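Long-range contacts in periplasmic beta-glucosidase (Pseudomonas aeruginosa, PDB 6R5N), which probably hydrolyses terminal, non-reducing beta-D-glucosyl residues in the periplasm, releasing beta-D-glucose, as a member of glycosyl hydrolase family 3: residues 73-78 and 119-124; 133-138 and 187-192; 124-129 and 174-179. All coordinates share one frame; numbering follows the deposited sequence. Where two conformers were deposited one is given.

Contact 1 of 3, residues 73-78 and 119-124; sequences PLFHAY and LDMSFS. With NOJ (1-deoxynojirimycin), chain D.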
loop_
_atom_site.group_PDB
_atom_site.type_symbol
_atom_site.label_atom_id
_atom_site.label_comp_id
_atom_site.label_asym_id
_atom_site.label_seq_id
_atom_site.Cartn_x
_atom_site.Cartn_y
_atom_site.Cartn_z
ATOM N N PRO A 73 -43.431 -16.649 2.158
ATOM C CA PRO A 73 -43.072 -15.914 0.943
ATOM C C PRO A 73 -41.555 -15.731 0.775
ATOM O O PRO A 73 -40.833 -15.705 1.758
ATOM C CB PRO A 73 -43.748 -14.549 1.133
ATOM C CG PRO A 73 -43.845 -14.398 2.647
ATOM C CD PRO A 73 -44.132 -15.801 3.132
ATOM N N LEU A 74 -41.110 -15.689 -0.480
ATOM C CA LEU A 74 -39.712 -15.349 -0.860
ATOM C C LEU A 74 -39.541 -13.834 -0.791
ATOM O O LEU A 74 -40.541 -13.125 -0.967
ATOM C CB LEU A 74 -39.445 -15.800 -2.302
ATOM C CG LEU A 74 -39.533 -17.298 -2.543
ATOM C CD1 LEU A 74 -39.652 -17.578 -4.026
ATOM C CD2 LEU A 74 -38.320 -18.001 -1.948
ATOM N N PHE A 75 -38.317 -13.358 -0.601
ATOM C CA PHE A 75 -37.949 -11.990 -1.030
ATOM C C PHE A 75 -37.009 -12.135 -2.234
ATOM O O PHE A 75 -36.357 -13.168 -2.373
ATOM C CB PHE A 75 -37.467 -11.135 0.151
ATOM C CG PHE A 75 -36.069 -11.389 0.646
ATOM C CD1 PHE A 75 -34.972 -11.030 -0.118
ATOM C CD2 PHE A 75 -35.849 -11.945 1.905
ATOM C CE1 PHE A 75 -33.684 -11.226 0.365
ATOM C CE2 PHE A 75 -34.560 -12.168 2.367
ATOM C CZ PHE A 75 -33.482 -11.805 1.594
ATOM N N HIS A 76 -37.014 -11.140 -3.109
ATOM C CA HIS A 76 -36.209 -11.092 -4.352
ATOM C C HIS A 76 -35.253 -9.902 -4.291
ATOM O O HIS A 76 -35.712 -8.775 -4.012
ATOM C CB HIS A 76 -37.115 -11.038 -5.568
ATOM C CG HIS A 76 -37.786 -12.342 -5.824
ATOM N ND1 HIS A 76 -38.882 -12.762 -5.091
ATOM C CD2 HIS A 76 -37.528 -13.305 -6.729
ATOM C CE1 HIS A 76 -39.263 -13.945 -5.529
ATOM N NE2 HIS A 76 -38.446 -14.295 -6.540
ATOM N N ALA A 77 -33.976 -10.146 -4.545
ATOM C CA ALA A 77 -32.940 -9.108 -4.418
ATOM C C ALA A 77 -32.175 -9.001 -5.729
ATOM O O ALA A 77 -32.280 -9.904 -6.555
ATOM C CB ALA A 77 -32.047 -9.437 -3.248
ATOM N N TYR A 78 -31.470 -7.899 -5.896
ATOM C CA TYR A 78 -30.675 -7.570 -7.097
ATOM C C TYR A 78 -29.647 -6.513 -6.730
ATOM O O TYR A 78 -29.776 -5.863 -5.697
ATOM C CB TYR A 78 -31.610 -7.046 -8.185
ATOM C CG TYR A 78 -31.056 -7.041 -9.587
ATOM C CD1 TYR A 78 -30.198 -8.036 -10.045
ATOM C CD2 TYR A 78 -31.456 -6.067 -10.490
ATOM C CE1 TYR A 78 -29.746 -8.054 -11.359
ATOM C CE2 TYR A 78 -31.020 -6.073 -11.810
ATOM C CZ TYR A 78 -30.146 -7.052 -12.238
ATOM O OH TYR A 78 -29.709 -7.028 -13.535
ATOM N N LEU A 119 -39.028 -6.378 -7.238
ATOM C CA LEU A 119 -37.861 -6.595 -6.344
ATOM C C LEU A 119 -38.157 -5.987 -4.965
ATOM O O LEU A 119 -38.764 -4.891 -4.917
ATOM C CB LEU A 119 -36.611 -5.986 -6.978
ATOM C CG LEU A 119 -36.064 -6.755 -8.174
ATOM C CD1 LEU A 119 -35.158 -5.872 -9.007
ATOM C CD2 LEU A 119 -35.332 -8.014 -7.717
ATOM N N ASP A 120 -37.734 -6.667 -3.894
ATOM C CA ASP A 120 -37.921 -6.240 -2.479
ATOM C C ASP A 120 -36.636 -5.648 -1.883
ATOM O O ASP A 120 -36.737 -4.995 -0.814
ATOM C CB ASP A 120 -38.313 -7.418 -1.602
ATOM C CG ASP A 120 -39.483 -8.207 -2.162
ATOM O OD1 ASP A 120 -40.594 -7.625 -2.275
ATOM O OD2 ASP A 120 -39.265 -9.377 -2.532
ATOM N N MET A 121 -35.473 -5.905 -2.496
ATOM C CA MET A 121 -34.162 -5.618 -1.849
ATOM C C MET A 121 -33.097 -5.312 -2.893
ATOM O O MET A 121 -33.084 -5.956 -3.967
ATOM C CB MET A 121 -33.699 -6.799 -1.003
ATOM C CG MET A 121 -32.303 -6.619 -0.392
ATOM S SD MET A 121 -31.772 -8.108 0.527
ATOM C CE MET A 121 -32.920 -8.059 1.900
ATOM N N SER A 122 -32.236 -4.349 -2.593
ATOM C CA SER A 122 -30.987 -4.138 -3.358
ATOM C C SER A 122 -29.807 -4.442 -2.448
ATOM O O SER A 122 -29.840 -4.061 -1.250
ATOM C CB SER A 122 -30.843 -2.767 -3.939
ATOM O OG SER A 122 -29.655 -2.706 -4.726
ATOM N N PHE A 123 -28.818 -5.107 -3.029
ATOM C CA PHE A 123 -27.441 -5.227 -2.501
ATOM C C PHE A 123 -26.734 -3.892 -2.735
ATOM O O PHE A 123 -25.817 -3.787 -3.568
ATOM C CB PHE A 123 -26.747 -6.416 -3.150
ATOM C CG PHE A 123 -27.448 -7.733 -2.929
ATOM C CD1 PHE A 123 -28.071 -8.029 -1.727
ATOM C CD2 PHE A 123 -27.452 -8.685 -3.923
ATOM C CE1 PHE A 123 -28.664 -9.259 -1.509
ATOM C CE2 PHE A 123 -28.054 -9.916 -3.707
ATOM C CZ PHE A 123 -28.663 -10.204 -2.505
ATOM N N SER A 124 -27.176 -2.915 -1.969
ATOM C CA SER A 124 -26.766 -1.489 -2.059
ATOM C C SER A 124 -27.260 -0.760 -0.809
ATOM O O SER A 124 -28.194 -1.227 -0.144
ATOM C CB SER A 124 -27.304 -0.891 -3.352
ATOM O OG SER A 124 -26.962 0.481 -3.515
HETATM C C1 NOJ D . -20.532 -10.344 -5.565
HETATM C C2 NOJ D . -20.299 -8.927 -5.049
HETATM O O2 NOJ D . -19.135 -8.971 -4.274
HETATM C C3 NOJ D . -21.508 -8.211 -4.422
HETATM O O3 NOJ D . -21.272 -6.813 -4.536
HETATM C C4 NOJ D . -22.857 -8.698 -5.035
HETATM O O4 NOJ D . -23.911 -8.081 -4.321
HETATM C C5 NOJ D . -23.009 -10.236 -5.005
HETATM N N5 NOJ D . -21.848 -10.943 -5.569
HETATM C C6 NOJ D . -24.240 -10.768 -5.776
HETATM O O6 NOJ D . -24.424 -10.212 -7.073
HETATM O O HOH W 1 -40.755 -11.107 -3.743
#

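Contact 2 of 3, residues 133-138 and 187-192; sequences ARWGRV and GRDYNT. With NOJ (1-deoxynojirimycin), chain D.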
loop_
_atom_site.group_PDB
_atom_site.type_symbol
_atom_site.label_atom_id
_atom_site.label_comp_id
_atom_site.label_asym_id
_atom_site.label_seq_id
_atom_site.Cartn_x
_atom_site.Cartn_y
_atom_site.Cartn_z
ATOM N N ALA A 133 -6.742 3.539 -6.089
ATOM C CA ALA A 133 -7.366 3.646 -7.414
ATOM C C ALA A 133 -7.212 2.357 -8.229
ATOM O O ALA A 133 -7.928 2.229 -9.228
ATOM C CB ALA A 133 -6.768 4.828 -8.137
ATOM N N ARG A 134 -6.306 1.436 -7.868
ATOM C CA ARG A 134 -6.105 0.219 -8.691
ATOM C C ARG A 134 -7.344 -0.683 -8.589
ATOM O O ARG A 134 -7.630 -1.409 -9.552
ATOM C CB ARG A 134 -4.844 -0.529 -8.267
ATOM C CG ARG A 134 -3.566 0.255 -8.533
ATOM C CD ARG A 134 -2.373 -0.470 -7.960
ATOM N NE ARG A 134 -2.367 -0.397 -6.521
ATOM C CZ ARG A 134 -1.438 -0.890 -5.726
ATOM N NH1 ARG A 134 -0.393 -1.525 -6.240
ATOM N NH2 ARG A 134 -1.547 -0.726 -4.410
ATOM N N TRP A 135 -8.026 -0.664 -7.454
ATOM C CA TRP A 135 -9.182 -1.548 -7.180
ATOM C C TRP A 135 -10.308 -1.252 -8.162
ATOM O O TRP A 135 -10.690 -0.077 -8.279
ATOM C CB TRP A 135 -9.633 -1.347 -5.743
ATOM C CG TRP A 135 -10.560 -2.387 -5.203
ATOM C CD1 TRP A 135 -10.401 -3.733 -5.271
ATOM C CD2 TRP A 135 -11.745 -2.148 -4.418
ATOM N NE1 TRP A 135 -11.419 -4.345 -4.594
ATOM C CE2 TRP A 135 -12.242 -3.405 -4.042
ATOM C CE3 TRP A 135 -12.426 -0.993 -3.996
ATOM C CZ2 TRP A 135 -13.366 -3.568 -3.234
ATOM C CZ3 TRP A 135 -13.547 -1.150 -3.215
ATOM C CH2 TRP A 135 -14.011 -2.426 -2.848
ATOM N N GLY A 136 -10.831 -2.280 -8.826
ATOM C CA GLY A 136 -11.867 -2.122 -9.857
ATOM C C GLY A 136 -13.206 -1.679 -9.297
ATOM O O GLY A 136 -14.000 -1.139 -10.060
ATOM N N ARG A 137 -13.461 -1.883 -8.004
ATOM C CA ARG A 137 -14.768 -1.563 -7.383
ATOM C C ARG A 137 -14.816 -0.145 -6.813
ATOM O O ARG A 137 -15.809 0.188 -6.162
ATOM C CB ARG A 137 -15.059 -2.618 -6.328
ATOM C CG ARG A 137 -14.934 -4.026 -6.887
ATOM C CD ARG A 137 -15.605 -5.087 -6.044
ATOM N NE ARG A 137 -17.047 -4.906 -6.082
ATOM C CZ ARG A 137 -17.931 -5.825 -5.762
ATOM N NH1 ARG A 137 -17.549 -7.023 -5.366
ATOM N NH2 ARG A 137 -19.208 -5.524 -5.833
ATOM N N VAL A 138 -13.793 0.675 -7.047
ATOM C CA VAL A 138 -13.805 2.112 -6.667
ATOM C C VAL A 138 -15.017 2.808 -7.304
ATOM O O VAL A 138 -15.581 3.724 -6.675
ATOM C CB VAL A 138 -12.463 2.735 -7.083
ATOM C CG1 VAL A 138 -12.515 4.240 -7.096
ATOM C CG2 VAL A 138 -11.350 2.238 -6.155
ATOM N N GLY A 187 -4.569 -3.191 -4.080
ATOM C CA GLY A 187 -5.803 -2.955 -4.856
ATOM C C GLY A 187 -6.226 -4.193 -5.645
ATOM O O GLY A 187 -7.007 -4.078 -6.628
ATOM N N ARG A 188 -5.727 -5.359 -5.238
ATOM C CA ARG A 188 -6.126 -6.639 -5.854
ATOM C C ARG A 188 -7.452 -7.028 -5.231
ATOM O O ARG A 188 -7.513 -7.068 -3.996
ATOM C CB ARG A 188 -5.038 -7.706 -5.664
ATOM C CG ARG A 188 -3.782 -7.409 -6.467
ATOM C CD ARG A 188 -2.724 -8.499 -6.409
ATOM N NE ARG A 188 -2.094 -8.696 -5.105
ATOM C CZ ARG A 188 -0.989 -8.090 -4.631
ATOM N NH1 ARG A 188 -0.347 -7.141 -5.299
ATOM N NH2 ARG A 188 -0.511 -8.462 -3.452
ATOM N N ASP A 189 -8.452 -7.341 -6.043
ATOM C CA ASP A 189 -9.784 -7.663 -5.482
ATOM C C ASP A 189 -9.641 -8.875 -4.562
ATOM O O ASP A 189 -8.851 -9.758 -4.867
ATOM C CB ASP A 189 -10.862 -7.850 -6.552
ATOM C CG ASP A 189 -12.242 -7.385 -6.104
ATOM O OD1 ASP A 189 -12.474 -7.199 -4.851
ATOM O OD2 ASP A 189 -13.093 -7.222 -6.999
ATOM N N TYR A 190 -10.410 -8.885 -3.473
ATOM C CA TYR A 190 -10.579 -10.019 -2.537
ATOM C C TYR A 190 -9.367 -10.125 -1.605
ATOM O O TYR A 190 -9.382 -11.036 -0.725
ATOM C CB TYR A 190 -10.764 -11.316 -3.320
ATOM C CG TYR A 190 -11.766 -11.272 -4.444
ATOM C CD1 TYR A 190 -13.069 -10.852 -4.246
ATOM C CD2 TYR A 190 -11.400 -11.660 -5.729
ATOM C CE1 TYR A 190 -13.990 -10.830 -5.287
ATOM C CE2 TYR A 190 -12.310 -11.666 -6.767
ATOM C CZ TYR A 190 -13.612 -11.247 -6.555
ATOM O OH TYR A 190 -14.497 -11.271 -7.613
ATOM N N ASN A 191 -8.385 -9.219 -1.742
ATOM C CA ASN A 191 -7.081 -9.411 -1.070
ATOM C C ASN A 191 -7.156 -8.948 0.397
ATOM O O ASN A 191 -8.037 -8.207 0.778
ATOM C CB ASN A 191 -5.930 -8.770 -1.837
ATOM C CG ASN A 191 -4.593 -9.391 -1.488
ATOM O OD1 ASN A 191 -4.552 -10.538 -1.018
ATOM N ND2 ASN A 191 -3.506 -8.642 -1.687
ATOM N N THR A 192 -6.246 -9.492 1.187
ATOM C CA THR A 192 -5.901 -9.133 2.581
ATOM C C THR A 192 -6.153 -7.657 2.924
ATOM O O THR A 192 -5.640 -6.743 2.206
ATOM C CB THR A 192 -4.423 -9.479 2.801
ATOM O OG1 THR A 192 -4.282 -10.825 2.357
ATOM C CG2 THR A 192 -3.989 -9.318 4.239
HETATM C C1 NOJ D . -20.532 -10.344 -5.565
HETATM C C2 NOJ D . -20.299 -8.927 -5.049
HETATM O O2 NOJ D . -19.135 -8.971 -4.274
HETATM C C3 NOJ D . -21.508 -8.211 -4.422
HETATM O O3 NOJ D . -21.272 -6.813 -4.536
HETATM C C4 NOJ D . -22.857 -8.698 -5.035
HETATM O O4 NOJ D . -23.911 -8.081 -4.321
HETATM C C5 NOJ D . -23.009 -10.236 -5.005
HETATM N N5 NOJ D . -21.848 -10.943 -5.569
HETATM C C6 NOJ D . -24.240 -10.768 -5.776
HETATM O O6 NOJ D . -24.424 -10.212 -7.073
#

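Contact 3 of 3, residues 124-129 and 174-179; sequences SPMVDI and AVKHFA. With NOJ (1-deoxynojirimycin), chain D.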
loop_
_atom_site.group_PDB
_atom_site.type_symbol
_atom_site.label_atom_id
_atom_site.label_comp_id
_atom_site.label_asym_id
_atom_site.label_seq_id
_atom_site.Cartn_x
_atom_site.Cartn_y
_atom_site.Cartn_z
ATOM N N SER A 124 -27.176 -2.915 -1.969
ATOM C CA SER A 124 -26.766 -1.489 -2.059
ATOM C C SER A 124 -27.260 -0.760 -0.809
ATOM O O SER A 124 -28.194 -1.227 -0.144
ATOM C CB SER A 124 -27.304 -0.891 -3.352
ATOM O OG SER A 124 -26.962 0.481 -3.515
ATOM N N PRO A 125 -26.662 0.386 -0.408
ATOM C CA PRO A 125 -25.484 0.972 -1.053
ATOM C C PRO A 125 -24.166 0.249 -0.737
ATOM O O PRO A 125 -24.019 -0.392 0.300
ATOM C CB PRO A 125 -25.451 2.376 -0.459
ATOM C CG PRO A 125 -25.955 2.147 0.965
ATOM C CD PRO A 125 -27.064 1.139 0.789
ATOM N N MET A 126 -23.240 0.317 -1.686
ATOM C CA MET A 126 -21.819 -0.013 -1.468
ATOM C C MET A 126 -21.175 1.227 -0.848
ATOM O O MET A 126 -21.230 2.303 -1.460
ATOM C CB MET A 126 -21.158 -0.407 -2.794
ATOM C CG MET A 126 -19.744 -0.939 -2.636
ATOM S SD MET A 126 -18.553 0.423 -2.532
ATOM C CE MET A 126 -17.069 -0.371 -3.149
ATOM N N VAL A 127 -20.597 1.104 0.344
ATOM C CA VAL A 127 -20.152 2.297 1.120
ATOM C C VAL A 127 -18.704 2.096 1.569
ATOM O O VAL A 127 -18.282 2.712 2.570
ATOM C CB VAL A 127 -21.135 2.593 2.282
ATOM C CG1 VAL A 127 -22.548 2.808 1.781
ATOM C CG2 VAL A 127 -21.158 1.521 3.337
ATOM N N ASP A 128 -17.955 1.258 0.851
ATOM C CA ASP A 128 -16.549 0.937 1.217
ATOM C C ASP A 128 -15.688 2.175 0.933
ATOM O O ASP A 128 -15.787 2.748 -0.174
ATOM C CB ASP A 128 -16.055 -0.326 0.507
ATOM C CG ASP A 128 -16.988 -1.528 0.644
ATOM O OD1 ASP A 128 -17.448 -1.816 1.790
ATOM O OD2 ASP A 128 -17.258 -2.167 -0.396
ATOM N N ILE A 129 -14.882 2.589 1.910
ATOM C CA ILE A 129 -13.887 3.689 1.724
ATOM C C ILE A 129 -12.773 3.192 0.804
ATOM O O ILE A 129 -12.288 2.052 1.003
ATOM C CB ILE A 129 -13.344 4.168 3.080
ATOM C CG1 ILE A 129 -14.449 4.861 3.871
ATOM C CG2 ILE A 129 -12.115 5.048 2.919
ATOM C CD1 ILE A 129 -14.900 6.186 3.305
ATOM N N ALA A 174 -29.536 -3.523 1.598
ATOM C CA ALA A 174 -28.485 -4.419 2.155
ATOM C C ALA A 174 -27.143 -3.707 1.952
ATOM O O ALA A 174 -26.548 -3.811 0.845
ATOM C CB ALA A 174 -28.518 -5.771 1.495
ATOM N N VAL A 175 -26.718 -2.935 2.954
ATOM C CA VAL A 175 -25.466 -2.143 2.854
ATOM C C VAL A 175 -24.285 -3.128 2.749
ATOM O O VAL A 175 -24.312 -4.185 3.413
ATOM C CB VAL A 175 -25.348 -1.153 4.020
ATOM C CG1 VAL A 175 -25.299 -1.868 5.365
ATOM C CG2 VAL A 175 -24.138 -0.235 3.835
ATOM N N LYS A 176 -23.298 -2.815 1.910
ATOM C CA LYS A 176 -22.152 -3.710 1.643
ATOM C C LYS A 176 -20.918 -2.822 1.536
ATOM O O LYS A 176 -21.057 -1.613 1.372
ATOM C CB LYS A 176 -22.450 -4.554 0.395
ATOM C CG LYS A 176 -22.496 -3.792 -0.922
ATOM C CD LYS A 176 -23.010 -4.636 -2.060
ATOM C CE LYS A 176 -22.799 -4.041 -3.438
ATOM N NZ LYS A 176 -23.451 -4.905 -4.465
ATOM N N HIS A 177 -19.712 -3.398 1.639
ATOM C CA HIS A 177 -19.455 -4.775 2.004
ATOM C C HIS A 177 -18.807 -4.774 3.381
ATOM O O HIS A 177 -17.691 -4.225 3.504
ATOM C CB HIS A 177 -18.526 -5.438 1.006
ATOM C CG HIS A 177 -18.970 -5.387 -0.408
ATOM N ND1 HIS A 177 -18.733 -4.287 -1.189
ATOM C CD2 HIS A 177 -19.612 -6.307 -1.168
ATOM C CE1 HIS A 177 -19.180 -4.548 -2.414
ATOM N NE2 HIS A 177 -19.755 -5.776 -2.420
ATOM N N PHE A 178 -19.504 -5.290 4.386
ATOM C CA PHE A 178 -19.100 -5.143 5.815
ATOM C C PHE A 178 -18.017 -6.186 6.112
ATOM O O PHE A 178 -18.336 -7.362 6.179
ATOM C CB PHE A 178 -20.347 -5.279 6.682
ATOM C CG PHE A 178 -20.139 -5.000 8.144
ATOM C CD1 PHE A 178 -19.728 -3.753 8.575
ATOM C CD2 PHE A 178 -20.399 -5.971 9.091
ATOM C CE1 PHE A 178 -19.590 -3.478 9.930
ATOM C CE2 PHE A 178 -20.271 -5.687 10.442
ATOM C CZ PHE A 178 -19.833 -4.454 10.853
ATOM N N ALA A 179 -16.730 -5.814 6.207
ATOM C CA ALA A 179 -16.214 -4.452 6.258
ATOM C C ALA A 179 -14.815 -4.380 5.641
ATOM O O ALA A 179 -14.131 -5.400 5.615
ATOM C CB ALA A 179 -16.149 -3.993 7.697
HETATM C C1 NOJ D . -20.532 -10.344 -5.565
HETATM C C2 NOJ D . -20.299 -8.927 -5.049
HETATM O O2 NOJ D . -19.135 -8.971 -4.274
HETATM C C3 NOJ D . -21.508 -8.211 -4.422
HETATM O O3 NOJ D . -21.272 -6.813 -4.536
HETATM C C4 NOJ D . -22.857 -8.698 -5.035
HETATM O O4 NOJ D . -23.911 -8.081 -4.321
HETATM C C5 NOJ D . -23.009 -10.236 -5.005
HETATM N N5 NOJ D . -21.848 -10.943 -5.569
HETATM C C6 NOJ D . -24.240 -10.768 -5.776
HETATM O O6 NOJ D . -24.424 -10.212 -7.073
#

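Contact 1 of 3, residues 73-78 and 119-124
Phe-75 and Met-121 form the apolar centre of this pairing of neighbouring parallel strands, 75-78 and 121-122. The Met-121 chain leaves with CG anti to its backbone N (chi1 176°), runs straight to the sulfur and then bends, which brings CE into an off-centre CH-pi contact with the Phe-75 ring, 3.6 Å from Phe-75 CE1. SD approaches the same ring obliquely, a Met-aromatic contact. Beside them Ala-77 points to the same side of the sheet as Met-121 and touches Met-121 CB. Ala-77 CB also lies 3.5 Å from Phe-123 CZ, the far end of that ring. Tyr-78 points to the other side, where Leu-119 CD1 lies against its CB.

Between these two sides runs the backbone ladder. His-76 O takes the N-H of Asp-120 at 2.9 Å, in the carbonyl plane, and a weak second bond from Met-121 N. Tyr-78 N gives to Met-121 O, and Phe-123 N returns to Tyr-78 O at 2.9 Å. Phe-123 is the centre of an inverse gamma turn, and its CB comes 3.5 Å from O4 of 1-deoxynojirimycin.

At the polar edge the Asp-120 carboxylate stands in for a backbone acceptor: OD2 receives the His-76 N-H at 2.9 Å through its anti lone pair. A water lies 2.6 Å from Asp-120 OD2 and 2.8 Å from His-76 ND1, linking the acid to the imidazole, while OD1 forms a salt bridge with Arg-333.

Asp-120 is therefore gripped at both oxygens in a buried setting. Its carboxylate accepts the His-76 N-H while its own N-H goes to His-76 O, and the arginine and the peptide N-H would be expected to favour its charged form.

Contact 2 of 3, residues 133-138 and 187-192
Trp-135 reaches Asp-189 because its CG stands anti to the backbone N (chi1 -166°), which places NE1 beside the carboxylate. There NE1 donates to Asp-189 OD1 at 3.1 Å. The ring and carboxylate planes stand 84° apart, and the N-H meets OD1 from above the carboxylate plane. Arg-137 CD passes Asp-189 OD2 at 3.4 Å, and the bend at chi3 (68°) then turns NE and the guanidinium to 1-deoxynojirimycin. NH1 gives to inhibitor O2 at 2.7 Å and NH2 to O3 at 2.8 Å, two bonds that fix the rotation of the group. Arg-137 CB lies over one face of the indole, near its rim, while Asp-189 CG sits over the centre of the Tyr-190 ring. Asp-189 OD2 accepts a further bond from Ala-487 N.

Gly-187 packs its backbone against Trp-135, with O 3.4 Å from Trp-135 CA.

Arg-134, salt-bridged to Asp-132, also reaches Val-574 O of the second subunit, and Arg-188 reaches Tyr-599 OH there. Both segments are loops, one between strand 121-122 and helix 146-161, the other between strand 172-178 and helix 197-204.

Contact 3 of 3, residues 124-129 and 174-179
Asp-128 and His-177 carry the polar part of this contact. The imidazole ND1-H points to Asp-128 OD2 at 2.7 Å, nearly straight (168°) and in the ring plane, meeting the syn lone pair of OD2. OD1 of the same carboxylate takes the backbone N-H of His-177 at 2.8 Å, so the acid holds ring and main chain together, with its plane 28° from that of the ring. Tyr-208 OH also bonds to OD1. With ND1 committed as donor, the other ring nitrogen, NE2, is presented to 1-deoxynojirimycin, 2.8 Å from its O3; either partner could supply the proton.

The backbones are bridged at Met-126 and Lys-176: Lys-176 N gives to Pro-125 O, and Val-127 N to Lys-176 O at 2.9 Å. Cis peptides precede both Pro-125 and His-177.

Apolar contact is modest but close. Val-127 CG2 presses on Val-175 CG2 at 3.5 Å, tight for two methyls, and Met-126 CG lies obliquely near His-177 CE1.

Lys-176 brings the ammonium group. Its CG sits between the backbone N and the carbonyl carbon (chi1 68°), over the centre of the His-177 ring, and the chain then extends to bring NZ to inhibitor O3 at 2.9 Å and O4 at 3.2 Å. Phe-123 O and the Asp-79 carboxylate share that ammonium.

A lysine and a histidine side by side at the C-terminal end of a barrel strand, gripping the sugar hydroxyls, are characteristic of the glucose-binding subsite of family 3 glycosidases.

The three contacts converge on one 1-deoxynojirimycin molecule in the TIM-barrel-type domain. Contacts 1 and 3 are neighbouring strand pairings in its parallel sheet: they share Ser-124, have centres 16 Å apart, and join where Ser-122 O lies 2.9 Å from Ala-174 N, probably a hydrogen bond. Contact 2 lies in the loops beyond, its centre 14 Å from that of contact 3 and 26 Å from that of contact 1, which it does not touch. Met-126 CE packs 3.6 Å from Trp-135 CZ3, joining contacts 2 and 3. Around the inhibitor, O3 is shared by Arg-137, Lys-176 and His-177, while Asp-79 and Asp-255 also hydrogen-bond to the inhibitor, from outside the three contacts.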